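GCN5-related N-acetyltransferase:Aminotransferase, class-II (Rhodopseudomonas palustris, PDB 2FIW) probably transfers the acetyl group of bound acetyl coenzyme A to an amine acceptor, as a GCN5-related N-acetyltransferase. Local coordinates at residues Ile24-Ala27 against Ser28-Leu32; Gly96-Val99 against Gly100-Leu103; Ala53-Ala56 against Ala57-Gly61. All coordinates share one frame; numbering follows the deposited sequence. Where two conformers were deposited one is given.

Interaction 1: Ile24-Ala27 against Ser28-Leu32. With ACO (acetyl coenzyme *a), chain C.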
ATOM      1  N   ILE A  24      -3.001   1.717 -10.789  1.00 31.65           N
ATOM      2  CA  ILE A  24      -3.715   1.235  -9.590  1.00 31.23           C
ATOM      3  C   ILE A  24      -3.564   2.250  -8.458  1.00 31.90           C
ATOM      4  O   ILE A  24      -4.488   2.471  -7.676  1.00 32.16           O
ATOM      5  CB  ILE A  24      -3.179  -0.162  -9.116  1.00 31.33           C
ATOM      6  CG1 ILE A  24      -3.667  -1.275 -10.048  1.00 30.50           C
ATOM      7  CG2 ILE A  24      -3.597  -0.458  -7.686  1.00 29.85           C
ATOM      8  CD1 ILE A  24      -2.811  -2.544  -9.999  1.00 30.23           C
ATOM      9  N   PHE A  25      -2.373   2.844  -8.391  1.00 32.11           N
ATOM     10  CA  PHE A  25      -1.969   3.785  -7.360  1.00 32.23           C
ATOM     11  C   PHE A  25      -2.806   5.076  -7.450  1.00 32.69           C
ATOM     12  O   PHE A  25      -3.412   5.491  -6.452  1.00 32.85           O
ATOM     13  CB  PHE A  25      -0.463   4.029  -7.521  1.00 31.41           C
ATOM     14  CG  PHE A  25       0.094   5.197  -6.737  1.00 31.21           C
ATOM     15  CD1 PHE A  25       0.250   6.453  -7.344  1.00 29.75           C
ATOM     16  CD2 PHE A  25       0.565   5.018  -5.439  1.00 28.09           C
ATOM     17  CE1 PHE A  25       0.807   7.515  -6.637  1.00 30.99           C
ATOM     18  CE2 PHE A  25       1.112   6.059  -4.720  1.00 27.46           C
ATOM     19  CZ  PHE A  25       1.248   7.317  -5.311  1.00 30.49           C
ATOM     20  N   VAL A  26      -2.872   5.684  -8.636  1.00 33.10           N
ATOM     21  CA  VAL A  26      -3.650   6.911  -8.779  1.00 33.66           C
ATOM     22  C   VAL A  26      -5.156   6.659  -8.644  1.00 34.06           C
ATOM     23  O   VAL A  26      -5.845   7.490  -8.061  1.00 35.28           O
ATOM     24  CB  VAL A  26      -3.313   7.787 -10.053  1.00 33.89           C
ATOM     25  CG1 VAL A  26      -1.863   7.692 -10.437  1.00 32.84           C
ATOM     26  CG2 VAL A  26      -4.208   7.473 -11.207  1.00 34.19           C
ATOM     27  N   ALA A  27      -5.665   5.531  -9.159  1.00 33.71           N
ATOM     28  CA  ALA A  27      -7.097   5.246  -9.073  1.00 33.32           C
ATOM     29  C   ALA A  27      -7.526   4.953  -7.642  1.00 33.87           C
ATOM     30  O   ALA A  27      -8.606   5.344  -7.216  1.00 33.49           O
ATOM     31  CB  ALA A  27      -7.461   4.116  -9.983  1.00 33.46           C
ATOM     32  N   SER A  28      -6.664   4.263  -6.902  1.00 34.41           N
ATOM     33  CA  SER A  28      -6.871   3.962  -5.481  1.00 34.92           C
ATOM     34  C   SER A  28      -6.962   5.243  -4.642  1.00 35.31           C
ATOM     35  O   SER A  28      -7.822   5.382  -3.779  1.00 35.16           O
ATOM     36  CB  SER A  28      -5.712   3.100  -4.983  1.00 34.86           C
ATOM     37  OG  SER A  28      -5.927   2.654  -3.658  1.00 36.31           O
ATOM     38  N   ILE A  29      -6.048   6.175  -4.904  1.00 36.29           N
ATOM     39  CA  ILE A  29      -6.012   7.462  -4.226  1.00 36.15           C
ATOM     40  C   ILE A  29      -7.237   8.347  -4.562  1.00 36.85           C
ATOM     41  O   ILE A  29      -7.918   8.839  -3.659  1.00 37.23           O
ATOM     42  CB  ILE A  29      -4.685   8.179  -4.526  1.00 36.03           C
ATOM     43  CG1 ILE A  29      -3.529   7.407  -3.865  1.00 35.30           C
ATOM     44  CG2 ILE A  29      -4.730   9.682  -4.108  1.00 34.74           C
ATOM     45  CD1 ILE A  29      -2.169   7.774  -4.418  1.00 33.66           C
ATOM     46  N   GLU A  30      -7.497   8.550  -5.850  0.50 37.04           N
ATOM     47  CA  GLU A  30      -8.628   9.363  -6.292  0.50 37.22           C
ATOM     48  C   GLU A  30      -9.913   8.893  -5.627  0.50 37.31           C
ATOM     49  O   GLU A  30     -10.615   9.664  -4.955  0.50 37.19           O
ATOM     50  CB  GLU A  30      -8.777   9.278  -7.813  0.50 37.05           C
ATOM     51  CG  GLU A  30      -7.655   9.964  -8.598  0.50 37.33           C
ATOM     52  CD  GLU A  30      -7.782   9.763 -10.098  0.50 37.60           C
ATOM     53  OE1 GLU A  30      -8.474   8.804 -10.527  0.50 37.63           O
ATOM     54  OE2 GLU A  30      -7.177  10.565 -10.845  0.50 37.33           O
ATOM     55  N   GLN A  31     -10.178   7.601  -5.779  1.00 37.46           N
ATOM     56  CA  GLN A  31     -11.483   7.026  -5.436  1.00 37.74           C
ATOM     57  C   GLN A  31     -11.658   6.573  -3.988  1.00 37.56           C
ATOM     58  O   GLN A  31     -12.797   6.426  -3.541  1.00 38.58           O
ATOM     59  CB  GLN A  31     -11.853   5.884  -6.403  1.00 37.76           C
ATOM     60  CG  GLN A  31     -11.851   6.298  -7.900  1.00 38.49           C
ATOM     61  CD  GLN A  31     -12.308   5.178  -8.860  1.00 40.46           C
ATOM     62  OE1 GLN A  31     -13.348   4.525  -8.646  1.00 43.10           O
ATOM     63  NE2 GLN A  31     -11.528   4.963  -9.937  1.00 41.80           N
ATOM     64  N   LEU A  32     -10.579   6.334  -3.237  1.00 36.89           N
ATOM     65  CA  LEU A  32     -10.763   5.738  -1.899  1.00 36.45           C
ATOM     66  C   LEU A  32     -10.441   6.614  -0.703  1.00 36.36           C
ATOM     67  O   LEU A  32     -10.590   6.181   0.437  1.00 35.94           O
ATOM     68  CB  LEU A  32     -10.042   4.381  -1.782  1.00 36.12           C
ATOM     69  CG  LEU A  32     -10.404   3.312  -2.819  1.00 36.49           C
ATOM     70  CD1 LEU A  32      -9.346   2.230  -2.882  1.00 35.30           C
ATOM     71  CD2 LEU A  32     -11.807   2.719  -2.562  1.00 34.54           C
TER
HETATM   72  N1A ACO C 200     -17.471  -8.909   3.229  1.00 75.65           N
HETATM   73  C2A ACO C 200     -17.322  -7.887   4.095  1.00 75.21           C
HETATM   74  N3A ACO C 200     -16.110  -7.360   4.356  1.00 75.42           N
HETATM   75  C4A ACO C 200     -14.971  -7.829   3.757  1.00 75.58           C
HETATM   76  C5A ACO C 200     -15.043  -8.876   2.853  1.00 75.66           C
HETATM   77  C6A ACO C 200     -16.399  -9.444   2.583  1.00 75.66           C
HETATM   78  N6A ACO C 200     -16.565 -10.474   1.715  1.00 75.39           N
HETATM   79  N7A ACO C 200     -13.787  -9.134   2.423  1.00 74.97           N
HETATM   80  C8A ACO C 200     -12.957  -8.260   3.043  1.00 75.13           C
HETATM   81  N9A ACO C 200     -13.681  -7.479   3.857  1.00 74.85           N
HETATM   82  C1B ACO C 200     -13.223  -6.368   4.735  1.00 73.98           C
HETATM   83  C2B ACO C 200     -12.176  -6.748   5.765  1.00 72.43           C
HETATM   84  O2B ACO C 200     -12.782  -7.318   6.927  1.00 72.08           O
HETATM   85  C3B ACO C 200     -11.540  -5.400   6.062  1.00 71.99           C
HETATM   86  O3B ACO C 200     -12.142  -4.777   7.199  1.00 74.48           O
HETATM   87  P3B ACO C 200     -11.356  -3.686   8.105  1.00 78.25           P
HETATM   88  O7A ACO C 200     -11.330  -2.379   7.321  1.00 77.57           O
HETATM   89  O8A ACO C 200      -9.975  -4.272   8.291  1.00 78.43           O
HETATM   90  O9A ACO C 200     -12.197  -3.643   9.361  1.00 77.56           O
HETATM   91  C4B ACO C 200     -11.779  -4.547   4.809  1.00 68.95           C
HETATM   92  O4B ACO C 200     -12.686  -5.274   3.979  1.00 71.09           O
HETATM   93  C5B ACO C 200     -10.498  -4.280   4.020  1.00 63.02           C
HETATM   94  O5B ACO C 200      -9.799  -5.525   3.873  1.00 54.79           O
HETATM   95  P1A ACO C 200      -9.195  -6.034   2.472  1.00 48.53           P
HETATM   96  O1A ACO C 200     -10.326  -6.382   1.526  1.00 49.51           O
HETATM   97  O2A ACO C 200      -8.161  -7.069   2.856  1.00 48.16           O
HETATM   98  O3A ACO C 200      -8.427  -4.701   1.978  1.00 45.60           O
HETATM   99  P2A ACO C 200      -8.657  -4.009   0.562  1.00 41.65           P
HETATM  100  O4A ACO C 200     -10.017  -3.367   0.577  1.00 44.71           O
HETATM  101  O5A ACO C 200      -8.317  -5.019  -0.497  1.00 42.12           O
HETATM  102  O6A ACO C 200      -7.524  -2.852   0.532  1.00 43.66           O
HETATM  103  CBP ACO C 200      -6.547  -0.682   1.261  1.00 45.02           C
HETATM  104  CCP ACO C 200      -7.152  -2.040   1.655  1.00 43.57           C
HETATM  105  CDP ACO C 200      -6.356   0.127   2.538  1.00 43.26           C
HETATM  106  CEP ACO C 200      -5.212  -0.892   0.564  1.00 45.09           C
HETATM  107  CAP ACO C 200      -7.464   0.075   0.269  1.00 44.88           C
HETATM  108  OAP ACO C 200      -8.684   0.507   0.895  1.00 45.36           O
HETATM  109  C9P ACO C 200      -6.851   1.221  -0.530  1.00 44.20           C
HETATM  110  O9P ACO C 200      -6.257   0.983  -1.694  1.00 43.50           O
HETATM  111  N8P ACO C 200      -6.939   2.411  -0.095  1.00 43.74           N
HETATM  112  C7P ACO C 200      -6.483   3.671  -0.697  1.00 45.27           C
HETATM  113  C6P ACO C 200      -4.963   3.837  -0.732  1.00 44.80           C
HETATM  114  C5P ACO C 200      -4.439   3.812   0.672  1.00 46.14           C
HETATM  115  O5P ACO C 200      -5.003   4.428   1.567  1.00 47.39           O
HETATM  116  N4P ACO C 200      -3.355   3.079   0.872  1.00 46.34           N
HETATM  117  C3P ACO C 200      -2.694   2.885   2.147  1.00 48.95           C
HETATM  118  C2P ACO C 200      -1.732   4.047   2.340  1.00 51.29           C
HETATM  119  S1P ACO C 200      -0.639   3.485   3.590  1.00 52.22           S
HETATM  120  C   ACO C 200       0.763   3.091   2.779  1.00 52.42           C
HETATM  121  O   ACO C 200       0.734   2.822   1.583  1.00 51.94           O
HETATM  122  CH3 ACO C 200       1.901   3.087   3.455  1.00 52.75           C
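The ring of Phe-25 carries the methyl of Ile-29 on one face: CD1 of Ile-29 sits over the ring centre, 3.6 Å from the centroid of the Phe-25 ring and 13° off the ring normal, a CH-pi contact one helical turn apart. The other ring neighbours come from beyond the helix, with Tyr-89 meeting Phe-25 edge-to-face and Phe-55 packing against it with the planes inclined. Phe-25 is swung clear of its own backbone N, with chi1 167° placing CG beside the carbonyl carbon, and the two side chains cross at a slant, which brings CD1 of Ile-29 over the ring. A flat aromatic face and an isoleucine whose terminal methyl can reach over it suit this buried side.

Four successive i to i+4 backbone bonds hold the turns together; that from Glu-30 N to Val-26 O is 3.0 Å long and nearly straight at 172°. Glu-30 and Gln-31 extend from the outer, exposed side, where polar chains fit. Ser-28 turns its small hydroxyl to the coenzyme: OG lies 2.6 Å from ACO O9P and is hydrogen-bonded to the carbonyl oxygen of Val-90. Beside it, CD1 of Leu-32 reaches within 3.5 Å of the same O9P, giving the pantetheine arm an apolar flank. This is an amphipathic helix of a GNAT fold, one face in the core and its last turn lining the acetyl-CoA pocket.

Interaction 2: Gly96-Val99 against Gly100-Leu103. With ACO (acetyl coenzyme *a), chain C.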
ATOM      1  N   GLY A  96     -12.400  -4.615  -0.583  1.00 36.87           N
ATOM      2  CA  GLY A  96     -13.300  -5.508   0.160  1.00 37.67           C
ATOM      3  C   GLY A  96     -13.283  -6.981  -0.270  1.00 38.56           C
ATOM      4  O   GLY A  96     -14.265  -7.706  -0.081  1.00 39.35           O
ATOM      5  N   ARG A  97     -12.169  -7.437  -0.833  1.00 38.21           N
ATOM      6  CA  ARG A  97     -12.086  -8.764  -1.421  1.00 37.90           C
ATOM      7  C   ARG A  97     -10.899  -9.520  -0.829  1.00 37.68           C
ATOM      8  O   ARG A  97     -10.450 -10.518  -1.387  1.00 38.12           O
ATOM      9  CB  ARG A  97     -11.956  -8.636  -2.946  1.00 37.76           C
ATOM     10  CG  ARG A  97     -13.285  -8.434  -3.635  1.00 39.69           C
ATOM     11  CD  ARG A  97     -13.185  -7.690  -4.953  1.00 40.56           C
ATOM     12  NE  ARG A  97     -13.402  -8.551  -6.101  1.00 44.35           N
ATOM     13  CZ  ARG A  97     -14.016  -8.195  -7.237  1.00 45.32           C
ATOM     14  NH1 ARG A  97     -14.520  -6.970  -7.408  1.00 42.62           N
ATOM     15  NH2 ARG A  97     -14.130  -9.090  -8.219  1.00 45.53           N
ATOM     16  N   ASP A  98     -10.402  -9.029   0.308  0.60 37.37           N
ATOM     17  CA  ASP A  98      -9.177  -9.517   0.958  0.60 36.62           C
ATOM     18  C   ASP A  98      -7.879  -9.458   0.121  0.60 36.26           C
ATOM     19  O   ASP A  98      -6.928 -10.190   0.386  0.60 36.44           O
ATOM     20  CB  ASP A  98      -9.398 -10.895   1.601  0.60 36.64           C
ATOM     21  CG  ASP A  98     -10.234 -10.820   2.881  0.60 36.85           C
ATOM     22  OD1 ASP A  98     -10.919 -11.821   3.200  0.60 36.58           O
ATOM     23  OD2 ASP A  98     -10.227  -9.761   3.560  0.60 36.27           O
ATOM     24  N   VAL A  99      -7.841  -8.581  -0.882  1.00 35.82           N
ATOM     25  CA  VAL A  99      -6.608  -8.319  -1.643  1.00 35.12           C
ATOM     26  C   VAL A  99      -5.556  -7.638  -0.730  1.00 35.23           C
ATOM     27  O   VAL A  99      -4.423  -8.110  -0.620  1.00 35.44           O
ATOM     28  CB  VAL A  99      -6.849  -7.443  -2.915  1.00 34.95           C
ATOM     29  CG1 VAL A  99      -5.525  -7.066  -3.585  1.00 33.81           C
ATOM     30  CG2 VAL A  99      -7.749  -8.150  -3.923  1.00 35.18           C
ATOM     31  N   GLY A 100      -5.943  -6.557  -0.053  1.00 34.83           N
ATOM     32  CA  GLY A 100      -5.060  -5.877   0.900  1.00 34.28           C
ATOM     33  C   GLY A 100      -4.455  -6.809   1.939  1.00 34.47           C
ATOM     34  O   GLY A 100      -3.236  -6.788   2.175  1.00 34.27           O
ATOM     35  N   THR A 101      -5.313  -7.619   2.563  1.00 33.52           N
ATOM     36  CA  THR A 101      -4.895  -8.602   3.579  1.00 33.32           C
ATOM     37  C   THR A 101      -3.887  -9.635   3.059  1.00 33.04           C
ATOM     38  O   THR A 101      -2.878  -9.901   3.694  1.00 33.69           O
ATOM     39  CB  THR A 101      -6.138  -9.324   4.192  1.00 33.25           C
ATOM     40  OG1 THR A 101      -6.957  -8.357   4.855  1.00 32.22           O
ATOM     41  CG2 THR A 101      -5.747 -10.419   5.175  1.00 31.72           C
ATOM     42  N   THR A 102      -4.171 -10.208   1.902  1.00 32.98           N
ATOM     43  CA  THR A 102      -3.265 -11.134   1.235  1.00 32.77           C
ATOM     44  C   THR A 102      -1.900 -10.479   0.991  1.00 32.85           C
ATOM     45  O   THR A 102      -0.874 -11.060   1.302  1.00 32.84           O
ATOM     46  CB  THR A 102      -3.900 -11.634  -0.104  1.00 32.95           C
ATOM     47  OG1 THR A 102      -5.143 -12.290   0.189  1.00 32.76           O
ATOM     48  CG2 THR A 102      -2.992 -12.612  -0.828  1.00 31.62           C
ATOM     49  N   LEU A 103      -1.906  -9.257   0.469  1.00 33.01           N
ATOM     50  CA  LEU A 103      -0.679  -8.532   0.192  1.00 33.49           C
ATOM     51  C   LEU A 103       0.137  -8.294   1.449  1.00 34.42           C
ATOM     52  O   LEU A 103       1.345  -8.551   1.460  1.00 34.92           O
ATOM     53  CB  LEU A 103      -0.982  -7.196  -0.486  1.00 32.56           C
ATOM     54  CG  LEU A 103      -1.253  -7.194  -1.984  1.00 31.83           C
ATOM     55  CD1 LEU A 103      -1.795  -5.818  -2.358  1.00 27.99           C
ATOM     56  CD2 LEU A 103       0.027  -7.593  -2.812  1.00 29.24           C
TER
HETATM   57  N1A ACO C 200     -17.471  -8.909   3.229  1.00 75.65           N
HETATM   58  C2A ACO C 200     -17.322  -7.887   4.095  1.00 75.21           C
HETATM   59  N3A ACO C 200     -16.110  -7.360   4.356  1.00 75.42           N
HETATM   60  C4A ACO C 200     -14.971  -7.829   3.757  1.00 75.58           C
HETATM   61  C5A ACO C 200     -15.043  -8.876   2.853  1.00 75.66           C
HETATM   62  C6A ACO C 200     -16.399  -9.444   2.583  1.00 75.66           C
HETATM   63  N6A ACO C 200     -16.565 -10.474   1.715  1.00 75.39           N
HETATM   64  N7A ACO C 200     -13.787  -9.134   2.423  1.00 74.97           N
HETATM   65  C8A ACO C 200     -12.957  -8.260   3.043  1.00 75.13           C
HETATM   66  N9A ACO C 200     -13.681  -7.479   3.857  1.00 74.85           N
HETATM   67  C1B ACO C 200     -13.223  -6.368   4.735  1.00 73.98           C
HETATM   68  C2B ACO C 200     -12.176  -6.748   5.765  1.00 72.43           C
HETATM   69  O2B ACO C 200     -12.782  -7.318   6.927  1.00 72.08           O
HETATM   70  C3B ACO C 200     -11.540  -5.400   6.062  1.00 71.99           C
HETATM   71  O3B ACO C 200     -12.142  -4.777   7.199  1.00 74.48           O
HETATM   72  P3B ACO C 200     -11.356  -3.686   8.105  1.00 78.25           P
HETATM   73  O7A ACO C 200     -11.330  -2.379   7.321  1.00 77.57           O
HETATM   74  O8A ACO C 200      -9.975  -4.272   8.291  1.00 78.43           O
HETATM   75  O9A ACO C 200     -12.197  -3.643   9.361  1.00 77.56           O
HETATM   76  C4B ACO C 200     -11.779  -4.547   4.809  1.00 68.95           C
HETATM   77  O4B ACO C 200     -12.686  -5.274   3.979  1.00 71.09           O
HETATM   78  C5B ACO C 200     -10.498  -4.280   4.020  1.00 63.02           C
HETATM   79  O5B ACO C 200      -9.799  -5.525   3.873  1.00 54.79           O
HETATM   80  P1A ACO C 200      -9.195  -6.034   2.472  1.00 48.53           P
HETATM   81  O1A ACO C 200     -10.326  -6.382   1.526  1.00 49.51           O
HETATM   82  O2A ACO C 200      -8.161  -7.069   2.856  1.00 48.16           O
HETATM   83  O3A ACO C 200      -8.427  -4.701   1.978  1.00 45.60           O
HETATM   84  P2A ACO C 200      -8.657  -4.009   0.562  1.00 41.65           P
HETATM   85  O4A ACO C 200     -10.017  -3.367   0.577  1.00 44.71           O
HETATM   86  O5A ACO C 200      -8.317  -5.019  -0.497  1.00 42.12           O
HETATM   87  O6A ACO C 200      -7.524  -2.852   0.532  1.00 43.66           O
HETATM   88  CBP ACO C 200      -6.547  -0.682   1.261  1.00 45.02           C
HETATM   89  CCP ACO C 200      -7.152  -2.040   1.655  1.00 43.57           C
HETATM   90  CDP ACO C 200      -6.356   0.127   2.538  1.00 43.26           C
HETATM   91  CEP ACO C 200      -5.212  -0.892   0.564  1.00 45.09           C
HETATM   92  CAP ACO C 200      -7.464   0.075   0.269  1.00 44.88           C
HETATM   93  OAP ACO C 200      -8.684   0.507   0.895  1.00 45.36           O
HETATM   94  C9P ACO C 200      -6.851   1.221  -0.530  1.00 44.20           C
HETATM   95  O9P ACO C 200      -6.257   0.983  -1.694  1.00 43.50           O
HETATM   96  N8P ACO C 200      -6.939   2.411  -0.095  1.00 43.74           N
HETATM   97  C7P ACO C 200      -6.483   3.671  -0.697  1.00 45.27           C
HETATM   98  C6P ACO C 200      -4.963   3.837  -0.732  1.00 44.80           C
HETATM   99  C5P ACO C 200      -4.439   3.812   0.672  1.00 46.14           C
HETATM  100  O5P ACO C 200      -5.003   4.428   1.567  1.00 47.39           O
HETATM  101  N4P ACO C 200      -3.355   3.079   0.872  1.00 46.34           N
HETATM  102  C3P ACO C 200      -2.694   2.885   2.147  1.00 48.95           C
HETATM  103  C2P ACO C 200      -1.732   4.047   2.340  1.00 51.29           C
HETATM  104  S1P ACO C 200      -0.639   3.485   3.590  1.00 52.22           S
HETATM  105  C   ACO C 200       0.763   3.091   2.779  1.00 52.42           C
HETATM  106  O   ACO C 200       0.734   2.822   1.583  1.00 51.94           O
HETATM  107  CH3 ACO C 200       1.901   3.087   3.455  1.00 52.75           C
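A local contact across the first turn of helix 99-112 joins Asp-98 to Thr-102 and Val-99 to Leu-103, where the loop after strand 84-90 wraps the coenzyme pyrophosphate. Asp-98 O accepts two bonds from Thr-102: one from OG1 at 2.8 Å, the other from the amide N, which comes in above the carbonyl plane. With chi1 at -59°, the hydroxyl of Thr-102 lies beside its own backbone N, and both donors can reach that oxygen. A valine in its place would probably leave Asp-98 O with the amide bond alone and the start of the helix less firmly held. Val-99 and Leu-103 run side by side, Val-99 CG1 to Leu-103 CD1 4.1 Å, and their side chains rest on strands 63-69 and 84-90.

The backbone amides face the phosphates: Gly-96 N donates to ACO O4A at 2.9 Å, Asp-98 N to O1A and Gly-100 N to O5A. Thr-101 grips ACO O2A twice, with N and with OG1 (2.7 Å). Glycine suits position 100, since a CB there would collide with ACO O3A. Such a run of amides at a helix N terminus is characteristic of the pyrophosphate-binding loop of GNAT acetyltransferases, and its partial positive charge would be expected to offset the diphosphate's negative charge.

Interaction 3: Ala53-Ala56 against Ala57-Gly61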
ATOM      1  N   ALA A  53      10.034   7.335 -14.030  1.00 44.21           N
ATOM      2  CA  ALA A  53      11.298   6.678 -13.710  1.00 43.65           C
ATOM      3  C   ALA A  53      11.514   6.508 -12.200  1.00 42.67           C
ATOM      4  O   ALA A  53      11.982   5.456 -11.737  1.00 42.72           O
ATOM      5  CB  ALA A  53      12.479   7.438 -14.363  1.00 43.61           C
ATOM      6  N   LYS A  54      11.162   7.543 -11.451  1.00 41.65           N
ATOM      7  CA  LYS A  54      11.359   7.604  -9.999  1.00 40.96           C
ATOM      8  C   LYS A  54      10.270   6.813  -9.246  1.00 39.66           C
ATOM      9  O   LYS A  54      10.537   6.191  -8.211  1.00 39.38           O
ATOM     10  CB  LYS A  54      11.400   9.080  -9.570  1.00 40.76           C
ATOM     11  CG  LYS A  54      11.587   9.344  -8.087  1.00 42.17           C
ATOM     12  CD  LYS A  54      11.602  10.847  -7.796  1.00 43.27           C
ATOM     13  CE  LYS A  54      11.173  11.139  -6.342  1.00 47.25           C
ATOM     14  NZ  LYS A  54      12.024  10.353  -5.367  1.00 50.00           N
ATOM     15  N   PHE A  55       9.047   6.842  -9.762  1.00 38.40           N
ATOM     16  CA  PHE A  55       7.995   5.941  -9.274  1.00 37.63           C
ATOM     17  C   PHE A  55       8.393   4.461  -9.469  1.00 36.73           C
ATOM     18  O   PHE A  55       8.298   3.666  -8.546  1.00 36.47           O
ATOM     19  CB  PHE A  55       6.646   6.236  -9.942  1.00 37.19           C
ATOM     20  CG  PHE A  55       5.492   5.491  -9.330  1.00 37.30           C
ATOM     21  CD1 PHE A  55       4.928   5.919  -8.124  1.00 37.10           C
ATOM     22  CD2 PHE A  55       4.967   4.359  -9.952  1.00 36.95           C
ATOM     23  CE1 PHE A  55       3.864   5.220  -7.538  1.00 35.87           C
ATOM     24  CE2 PHE A  55       3.893   3.655  -9.376  1.00 38.06           C
ATOM     25  CZ  PHE A  55       3.346   4.089  -8.169  1.00 36.47           C
ATOM     26  N   ALA A  56       8.847   4.118 -10.673  1.00 35.92           N
ATOM     27  CA  ALA A  56       9.321   2.779 -10.986  1.00 35.12           C
ATOM     28  C   ALA A  56      10.572   2.384 -10.179  1.00 34.48           C
ATOM     29  O   ALA A  56      10.662   1.272  -9.706  1.00 34.28           O
ATOM     30  CB  ALA A  56       9.561   2.648 -12.494  1.00 35.66           C
ATOM     31  N   ALA A  57      11.515   3.301  -9.988  1.00 34.06           N
ATOM     32  CA  ALA A  57      12.712   3.020  -9.174  1.00 33.85           C
ATOM     33  C   ALA A  57      12.401   2.684  -7.713  1.00 33.90           C
ATOM     34  O   ALA A  57      13.067   1.831  -7.104  1.00 34.25           O
ATOM     35  CB  ALA A  57      13.731   4.164  -9.263  1.00 33.24           C
ATOM     36  N   ARG A  58      11.408   3.358  -7.141  1.00 33.96           N
ATOM     37  CA  ARG A  58      11.018   3.110  -5.754  1.00 34.34           C
ATOM     38  C   ARG A  58      10.482   1.677  -5.620  1.00 34.29           C
ATOM     39  O   ARG A  58      10.792   0.981  -4.679  1.00 34.78           O
ATOM     40  CB  ARG A  58       9.978   4.151  -5.305  1.00 34.68           C
ATOM     41  CG  ARG A  58       9.471   4.028  -3.881  1.00 35.57           C
ATOM     42  CD  ARG A  58       8.322   5.000  -3.699  1.00 40.90           C
ATOM     43  NE  ARG A  58       7.732   4.971  -2.353  1.00 45.58           N
ATOM     44  CZ  ARG A  58       6.759   5.788  -1.940  1.00 47.88           C
ATOM     45  NH1 ARG A  58       6.254   6.705  -2.762  1.00 48.53           N
ATOM     46  NH2 ARG A  58       6.281   5.690  -0.705  1.00 48.62           N
ATOM     47  N   LEU A  59       9.687   1.260  -6.593  1.00 34.57           N
ATOM     48  CA  LEU A  59       9.118  -0.064  -6.679  1.00 34.41           C
ATOM     49  C   LEU A  59      10.161  -1.152  -6.915  1.00 34.57           C
ATOM     50  O   LEU A  59      10.197  -2.149  -6.192  1.00 35.11           O
ATOM     51  CB  LEU A  59       8.092  -0.075  -7.821  1.00 34.47           C
ATOM     52  CG  LEU A  59       6.615   0.062  -7.412  1.00 35.23           C
ATOM     53  CD1 LEU A  59       6.499   0.993  -6.291  1.00 35.53           C
ATOM     54  CD2 LEU A  59       5.760   0.543  -8.542  1.00 34.15           C
ATOM     55  N   SER A  60      11.005  -0.961  -7.925  1.00 34.27           N
ATOM     56  CA  SER A  60      11.960  -1.977  -8.358  1.00 34.48           C
ATOM     57  C   SER A  60      13.102  -2.172  -7.366  1.00 33.71           C
ATOM     58  O   SER A  60      13.727  -3.225  -7.332  1.00 33.48           O
ATOM     59  CB  SER A  60      12.504  -1.650  -9.762  1.00 34.40           C
ATOM     60  OG  SER A  60      13.435  -0.576  -9.708  1.00 35.88           O
ATOM     61  N   GLY A  61      13.348  -1.155  -6.548  1.00 33.87           N
ATOM     62  CA  GLY A  61      14.427  -1.190  -5.567  1.00 33.54           C
ATOM     63  C   GLY A  61      13.938  -1.598  -4.189  1.00 33.72           C
ATOM     64  O   GLY A  61      14.720  -1.644  -3.231  1.00 33.50           O
TER
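Helix 52-60 of the GNAT fold ends in this stretch, the last turns of an amphipathic helix whose inner side meets helix 18-32 and strand 84-90. Ala-57 comes first: its N bonds to Ala-53 O at 2.8 Å, and its CB rests 3.3 Å from that same Ala-53 oxygen, a small residue on an exposed side. Arg-58 follows, with N bonded to Lys-54 O from above the carbonyl plane. Its side chain is fully extended (chi1 180°, CG opposite the backbone N), which carries the guanidinium away from the turn to a salt bridge through NE with Asp-86; a long, charged chain suits the span.

Leu-59 turns inward, where a bulky apolar residue can pack beside Phe-55 and also touch Thr-21 and Met-87. The backbone bond from Leu-59 N to Phe-55 O is weak at 3.4 Å. Ser-60 N makes a firmer one to Ala-56 O, 2.9 Å long with an N-H...O angle of 163°, while its short polar side chain lies on the exposed side of the helix. Gly-61 closes the helix, its N bonded to Ala-57 O at 3.1 Å; a CB there would be crowded by that oxygen. On the buried side, CD2 of Leu-59 meets CE2 of Phe-55 at 3.7 Å, approaching the ring obliquely.

Overall arrangement
From the N terminus, interaction 1 comes first, in helix 18-32, then interaction 3 in helix 52-60, and last interaction 2 in the loop after strand 84-90 and the first turn of helix 99-112. Each is a contact between neighbouring turns, so none closes a long loop; they follow in series and neither nest nor cross. Interactions 1 and 3 touch directly, CG of Phe-25 packing 3.7 Å from CZ of Phe-55, which joins the two helices. Interactions 1 and 2 do not touch, their nearest atoms being about 8 Å apart, but both hold the same coenzyme, at the pantetheine and the pyrophosphate. Interactions 2 and 3 lie on opposite sides of the chain's centre.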